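Local coordinates for alkaline phosphatase (Thermus thermophilus, PDB 7KWD), which probably hydrolyses phosphate monoesters as a homodimeric metalloenzyme that holds zinc and magnesium in its active site, at residues I42-D47 / L312-D317; A132-G137 / G264-V269. All coordinates share one frame; numbering follows the deposited sequence.

Interaction 1 of 2, residues I42-D47 / L312-D317; sequences IVFVYD and LIVVSD. With ZN (zinc ion), chain E; MG (magnesium ion), chain D.
Asp47 and Asp317 meet over a shared zinc ion, bound by Asp47 OD1 at 2.2 Å and by Asp317 OD2 at 2.2 Å. The two side chains cross with their carboxylate planes 71° apart, and the metal charge probably offsets the repulsion between the acids. With CG anti to the backbone N (chi1 -159°), the Asp47 carboxylate is set between the metals, OD1 on zinc and OD2 on magnesium at 2.1 Å. Ser95, the predicted phosphoserine nucleophile, and His318 complete the zinc site, while Thr148, Glu270 and three waters complete the magnesium shell. Gly48 N hydrogen-bonds to Asp317 OD1, the oxygen not bonded to zinc, and so fixes that carboxylate's rotation. The acids follow directly on parallel strand segments, 42-46 and 312-316, as in the alkaline phosphatase fold. Four backbone hydrogen bonds join these, from Ile313 N to Ile42 O through to Tyr46 N to Val315 O (2.8 Å). Beta-branched Val and Ile suit this extended, buried backbone. Val314 CG1 presses on Tyr46 CE1 at 3.6 Å, and that same CE1 lies 3.6 Å above one face of the Phe44 ring, offset toward its rim. Helix 283-306 packs on Phe44 and Tyr46, helix 95-104 touches Val315 and Asp317, and strands 265-271 and 438-443 also adjoin the pair.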
loop_
_atom_site.group_PDB
_atom_site.type_symbol
_atom_site.label_atom_id
_atom_site.label_comp_id
_atom_site.label_asym_id
_atom_site.label_seq_id
_atom_site.Cartn_x
_atom_site.Cartn_y
_atom_site.Cartn_z
ATOM N N ILE A 42 -23.382 -9.929 4.643
ATOM C CA ILE A 42 -22.897 -8.755 5.367
ATOM C C ILE A 42 -21.720 -8.217 4.585
ATOM O O ILE A 42 -20.810 -8.988 4.235
ATOM C CB ILE A 42 -22.478 -9.094 6.812
ATOM C CG1 ILE A 42 -23.622 -9.807 7.533
ATOM C CG2 ILE A 42 -22.084 -7.831 7.535
ATOM C CD1 ILE A 42 -23.280 -10.356 8.883
ATOM N N VAL A 43 -21.739 -6.922 4.288
ATOM C CA VAL A 43 -20.632 -6.257 3.599
ATOM C C VAL A 43 -20.059 -5.201 4.545
ATOM O O VAL A 43 -20.753 -4.246 4.903
ATOM C CB VAL A 43 -21.076 -5.616 2.273
ATOM C CG1 VAL A 43 -19.868 -5.034 1.531
ATOM C CG2 VAL A 43 -21.841 -6.616 1.358
ATOM N N PHE A 44 -18.796 -5.359 4.920
ATOM C CA PHE A 44 -18.115 -4.491 5.883
ATOM C C PHE A 44 -17.096 -3.697 5.072
ATOM O O PHE A 44 -16.066 -4.238 4.649
ATOM C CB PHE A 44 -17.481 -5.321 6.998
ATOM C CG PHE A 44 -16.959 -4.505 8.151
ATOM C CD1 PHE A 44 -17.073 -3.147 8.208
ATOM C CD2 PHE A 44 -16.266 -5.161 9.193
ATOM C CE1 PHE A 44 -16.548 -2.405 9.239
ATOM C CE2 PHE A 44 -15.761 -4.418 10.272
ATOM C CZ PHE A 44 -15.906 -3.035 10.290
ATOM N N VAL A 45 -17.406 -2.425 4.824
ATOM C CA VAL A 45 -16.517 -1.549 4.059
ATOM C C VAL A 45 -15.623 -0.782 5.024
ATOM O O VAL A 45 -16.116 -0.096 5.922
ATOM C CB VAL A 45 -17.307 -0.570 3.187
ATOM C CG1 VAL A 45 -16.336 0.348 2.431
ATOM C CG2 VAL A 45 -18.229 -1.324 2.258
ATOM N N TYR A 46 -14.307 -0.900 4.823
ATOM C CA TYR A 46 -13.312 -0.042 5.451
ATOM C C TYR A 46 -13.027 1.098 4.470
ATOM O O TYR A 46 -12.265 0.948 3.525
ATOM C CB TYR A 46 -12.046 -0.840 5.746
ATOM C CG TYR A 46 -12.029 -1.731 6.979
ATOM C CD1 TYR A 46 -12.933 -2.776 7.136
ATOM C CD2 TYR A 46 -11.034 -1.588 7.942
ATOM C CE1 TYR A 46 -12.867 -3.610 8.230
ATOM C CE2 TYR A 46 -10.952 -2.431 9.038
ATOM C CZ TYR A 46 -11.870 -3.433 9.178
ATOM O OH TYR A 46 -11.814 -4.257 10.277
ATOM N N ASP A 47 -13.649 2.256 4.677
ATOM C CA ASP A 47 -13.524 3.342 3.723
ATOM C C ASP A 47 -12.152 4.000 3.838
ATOM O O ASP A 47 -11.752 4.412 4.921
ATOM C CB ASP A 47 -14.625 4.376 3.942
ATOM C CG ASP A 47 -14.851 5.208 2.727
ATOM O OD1 ASP A 47 -13.847 5.804 2.281
ATOM O OD2 ASP A 47 -15.999 5.229 2.198
ATOM N N LEU A 312 -19.747 -13.089 4.910
ATOM C CA LEU A 312 -19.195 -11.811 5.304
ATOM C C LEU A 312 -18.119 -11.421 4.305
ATOM O O LEU A 312 -17.143 -12.155 4.107
ATOM C CB LEU A 312 -18.627 -11.844 6.728
ATOM C CG LEU A 312 -17.743 -10.659 7.072
ATOM C CD1 LEU A 312 -18.532 -9.350 7.022
ATOM C CD2 LEU A 312 -17.099 -10.891 8.403
ATOM N N ILE A 313 -18.310 -10.269 3.666
ATOM C CA ILE A 313 -17.310 -9.660 2.794
ATOM C C ILE A 313 -16.730 -8.463 3.528
ATOM O O ILE A 313 -17.485 -7.573 3.928
ATOM C CB ILE A 313 -17.917 -9.216 1.446
ATOM C CG1 ILE A 313 -18.487 -10.408 0.693
ATOM C CG2 ILE A 313 -16.851 -8.457 0.624
ATOM C CD1 ILE A 313 -19.018 -10.068 -0.707
ATOM N N VAL A 314 -15.405 -8.419 3.667
ATOM C CA VAL A 314 -14.695 -7.282 4.255
ATOM C C VAL A 314 -13.821 -6.676 3.164
ATOM O O VAL A 314 -12.976 -7.364 2.579
ATOM C CB VAL A 314 -13.861 -7.694 5.474
ATOM C CG1 VAL A 314 -13.277 -6.480 6.171
ATOM C CG2 VAL A 314 -14.726 -8.465 6.429
ATOM N N VAL A 315 -14.023 -5.393 2.884
ATOM C CA VAL A 315 -13.403 -4.783 1.721
ATOM C C VAL A 315 -13.109 -3.322 2.010
ATOM O O VAL A 315 -13.897 -2.622 2.666
ATOM C CB VAL A 315 -14.310 -4.915 0.481
ATOM C CG1 VAL A 315 -15.557 -4.078 0.655
ATOM C CG2 VAL A 315 -13.542 -4.551 -0.801
ATOM N N SER A 316 -11.979 -2.857 1.500
ATOM C CA SER A 316 -11.716 -1.427 1.442
ATOM C C SER A 316 -12.182 -0.894 0.094
ATOM O O SER A 316 -12.027 -1.574 -0.933
ATOM C CB SER A 316 -10.225 -1.140 1.625
ATOM O OG SER A 316 -9.980 0.233 1.338
ATOM N N ASP A 317 -12.747 0.330 0.079
ATOM C CA ASP A 317 -13.197 0.878 -1.205
ATOM C C ASP A 317 -12.111 1.612 -1.981
ATOM O O ASP A 317 -12.252 1.783 -3.193
ATOM C CB ASP A 317 -14.420 1.790 -1.020
ATOM C CG ASP A 317 -14.121 3.054 -0.289
ATOM O OD1 ASP A 317 -13.145 3.139 0.493
ATOM O OD2 ASP A 317 -14.913 4.000 -0.486
HETATM ZN ZN ZN E . -14.351 6.004 0.148
HETATM MG MG MG D . -17.840 6.176 2.784
HETATM O O HOH W 1 -19.835 6.773 3.196
HETATM O O HOH W 2 -17.839 7.649 1.500
HETATM O O HOH W 3 -16.537 7.535 4.152
#

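Interaction 2 of 2, residues A132-G137 / G264-V269; sequences AGKAVG and GFVLQV
Val136 and Val266 turn one methyl each toward the other: with CG1 anti to the backbone N (chi1 176°), Val136 leaves CG2 anti to the carbonyl carbon; with CG1 anti to the carbonyl carbon (chi1 -61°), Val266 leaves CG2 between N and carbonyl carbon. The side chains run side by side, Val136 CG2 3.7 Å from Val266 CG2, and Phe126 of helix 125-131 packs against both. Ala135 CB meets Phe265 CB at 4.0 Å, the small methyl suiting a place beside the bulky residue, whose ring leads away to Leu258 of helix 247-259. These residues belong to parallel strands of the alpha/beta core, joined by four backbone hydrogen bonds, the first from Ala135 N to Gly264 O (2.9 Å) and the last from Gln268 N to Gly137 O (3.0 Å). Helix 125-131 ends in a Schellman motif with Gly133 as C-prime residue, its positive phi suiting glycine. Gly264, with no side chain, lets Lys134, bent at chi2 (-76°), pass close over its backbone, CD 3.9 Å from Gly264 C, and carry NZ to a hydrogen bond with Arg39 O. Leu267 CD1 packs against the bare backbone of Gly137, 3.6 Å from Gly137 O, a place that suits glycine. Gln268 NE2 donates to the backbone O of Thr148, a magnesium ligand.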
loop_
_atom_site.group_PDB
_atom_site.type_symbol
_atom_site.label_atom_id
_atom_site.label_comp_id
_atom_site.label_asym_id
_atom_site.label_seq_id
_atom_site.Cartn_x
_atom_site.Cartn_y
_atom_site.Cartn_z
ATOM N N ALA A 132 -36.206 -8.952 -3.646
ATOM C CA ALA A 132 -36.241 -10.394 -3.493
ATOM C C ALA A 132 -36.580 -10.830 -2.073
ATOM O O ALA A 132 -36.415 -12.004 -1.735
ATOM C CB ALA A 132 -34.900 -10.989 -3.894
ATOM N N GLY A 133 -36.998 -9.900 -1.227
ATOM C CA GLY A 133 -37.486 -10.234 0.085
ATOM C C GLY A 133 -36.471 -10.194 1.196
ATOM O O GLY A 133 -36.782 -10.632 2.310
ATOM N N LYS A 134 -35.259 -9.716 0.945
ATOM C CA LYS A 134 -34.309 -9.574 2.040
ATOM C C LYS A 134 -34.580 -8.267 2.781
ATOM O O LYS A 134 -34.858 -7.245 2.161
ATOM C CB LYS A 134 -32.861 -9.583 1.521
ATOM C CG LYS A 134 -32.480 -10.746 0.528
ATOM C CD LYS A 134 -32.276 -12.056 1.229
ATOM C CE LYS A 134 -32.116 -13.228 0.208
ATOM N NZ LYS A 134 -31.869 -14.486 0.902
ATOM N N ALA A 135 -34.491 -8.306 4.111
ATOM C CA ALA A 135 -34.347 -7.098 4.904
ATOM C C ALA A 135 -32.999 -6.440 4.612
ATOM O O ALA A 135 -32.018 -7.103 4.259
ATOM C CB ALA A 135 -34.458 -7.428 6.392
ATOM N N VAL A 136 -32.962 -5.113 4.736
ATOM C CA VAL A 136 -31.785 -4.318 4.414
ATOM C C VAL A 136 -31.430 -3.462 5.620
ATOM O O VAL A 136 -32.314 -2.840 6.229
ATOM C CB VAL A 136 -32.028 -3.424 3.179
ATOM C CG1 VAL A 136 -30.823 -2.517 2.895
ATOM C CG2 VAL A 136 -32.352 -4.254 1.977
ATOM N N GLY A 137 -30.139 -3.421 5.940
ATOM C CA GLY A 137 -29.627 -2.529 6.975
ATOM C C GLY A 137 -28.424 -1.760 6.469
ATOM O O GLY A 137 -27.599 -2.292 5.740
ATOM N N GLY A 264 -34.407 -13.553 5.231
ATOM C CA GLY A 264 -32.982 -13.294 5.200
ATOM C C GLY A 264 -32.712 -11.808 5.065
ATOM O O GLY A 264 -33.631 -10.980 4.973
ATOM N N PHE A 265 -31.423 -11.459 5.053
ATOM C CA PHE A 265 -31.074 -10.043 5.098
ATOM C C PHE A 265 -29.741 -9.734 4.444
ATOM O O PHE A 265 -28.896 -10.611 4.249
ATOM C CB PHE A 265 -31.030 -9.557 6.560
ATOM C CG PHE A 265 -29.808 -10.031 7.324
ATOM C CD1 PHE A 265 -29.875 -11.187 8.095
ATOM C CD2 PHE A 265 -28.609 -9.294 7.294
ATOM C CE1 PHE A 265 -28.753 -11.633 8.800
ATOM C CE2 PHE A 265 -27.496 -9.722 7.999
ATOM C CZ PHE A 265 -27.578 -10.898 8.772
ATOM N N VAL A 266 -29.571 -8.453 4.127
ATOM C CA VAL A 266 -28.301 -7.878 3.695
ATOM C C VAL A 266 -28.003 -6.677 4.589
ATOM O O VAL A 266 -28.910 -5.934 4.974
ATOM C CB VAL A 266 -28.326 -7.471 2.207
ATOM C CG1 VAL A 266 -28.585 -8.709 1.334
ATOM C CG2 VAL A 266 -29.366 -6.384 1.936
ATOM N N LEU A 267 -26.736 -6.503 4.923
ATOM C CA LEU A 267 -26.290 -5.457 5.818
ATOM C C LEU A 267 -25.012 -4.881 5.249
ATOM O O LEU A 267 -24.111 -5.626 4.855
ATOM C CB LEU A 267 -26.047 -6.016 7.220
ATOM C CG LEU A 267 -25.236 -5.216 8.224
ATOM C CD1 LEU A 267 -26.001 -3.913 8.474
ATOM C CD2 LEU A 267 -25.034 -6.010 9.533
ATOM N N GLN A 268 -24.936 -3.563 5.180
ATOM C CA GLN A 268 -23.672 -2.880 4.985
ATOM C C GLN A 268 -23.275 -2.252 6.317
ATOM O O GLN A 268 -24.080 -1.556 6.952
ATOM C CB GLN A 268 -23.754 -1.806 3.903
ATOM C CG GLN A 268 -22.369 -1.200 3.589
ATOM C CD GLN A 268 -22.407 0.103 2.801
ATOM O OE1 GLN A 268 -22.303 1.186 3.365
ATOM N NE2 GLN A 268 -22.498 -0.005 1.478
ATOM N N VAL A 269 -22.074 -2.554 6.774
ATOM C CA VAL A 269 -21.448 -1.857 7.889
ATOM C C VAL A 269 -20.310 -1.061 7.305
ATOM O O VAL A 269 -19.488 -1.624 6.577
ATOM C CB VAL A 269 -20.921 -2.834 8.954
ATOM C CG1 VAL A 269 -20.301 -2.065 10.133
ATOM C CG2 VAL A 269 -22.040 -3.765 9.397
#

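How the interactions relate
From the N terminus the chain first lays down strand 40-46, the first strand of interaction 1, and then runs through helix 125-131 into strand 135-140. Interaction 2 closes the shorter loop when strand 265-271 arrives beside 135-140, with 126 residues between the two segments. Interaction 1 closes later, when strand 310-325 reaches the other edge of 40-46, so the smaller loop lies wholly within the larger one and the two do not cross. The contacts, centred about 15 Å apart, join through neighbouring strands 40-46 and 265-271: Val43 N lies 2.8 Å from Leu267 O, a probable hydrogen bond. With the 40-46/265-271 pairing between them, they give the order 135-140, 265-271, 40-46, 310-325.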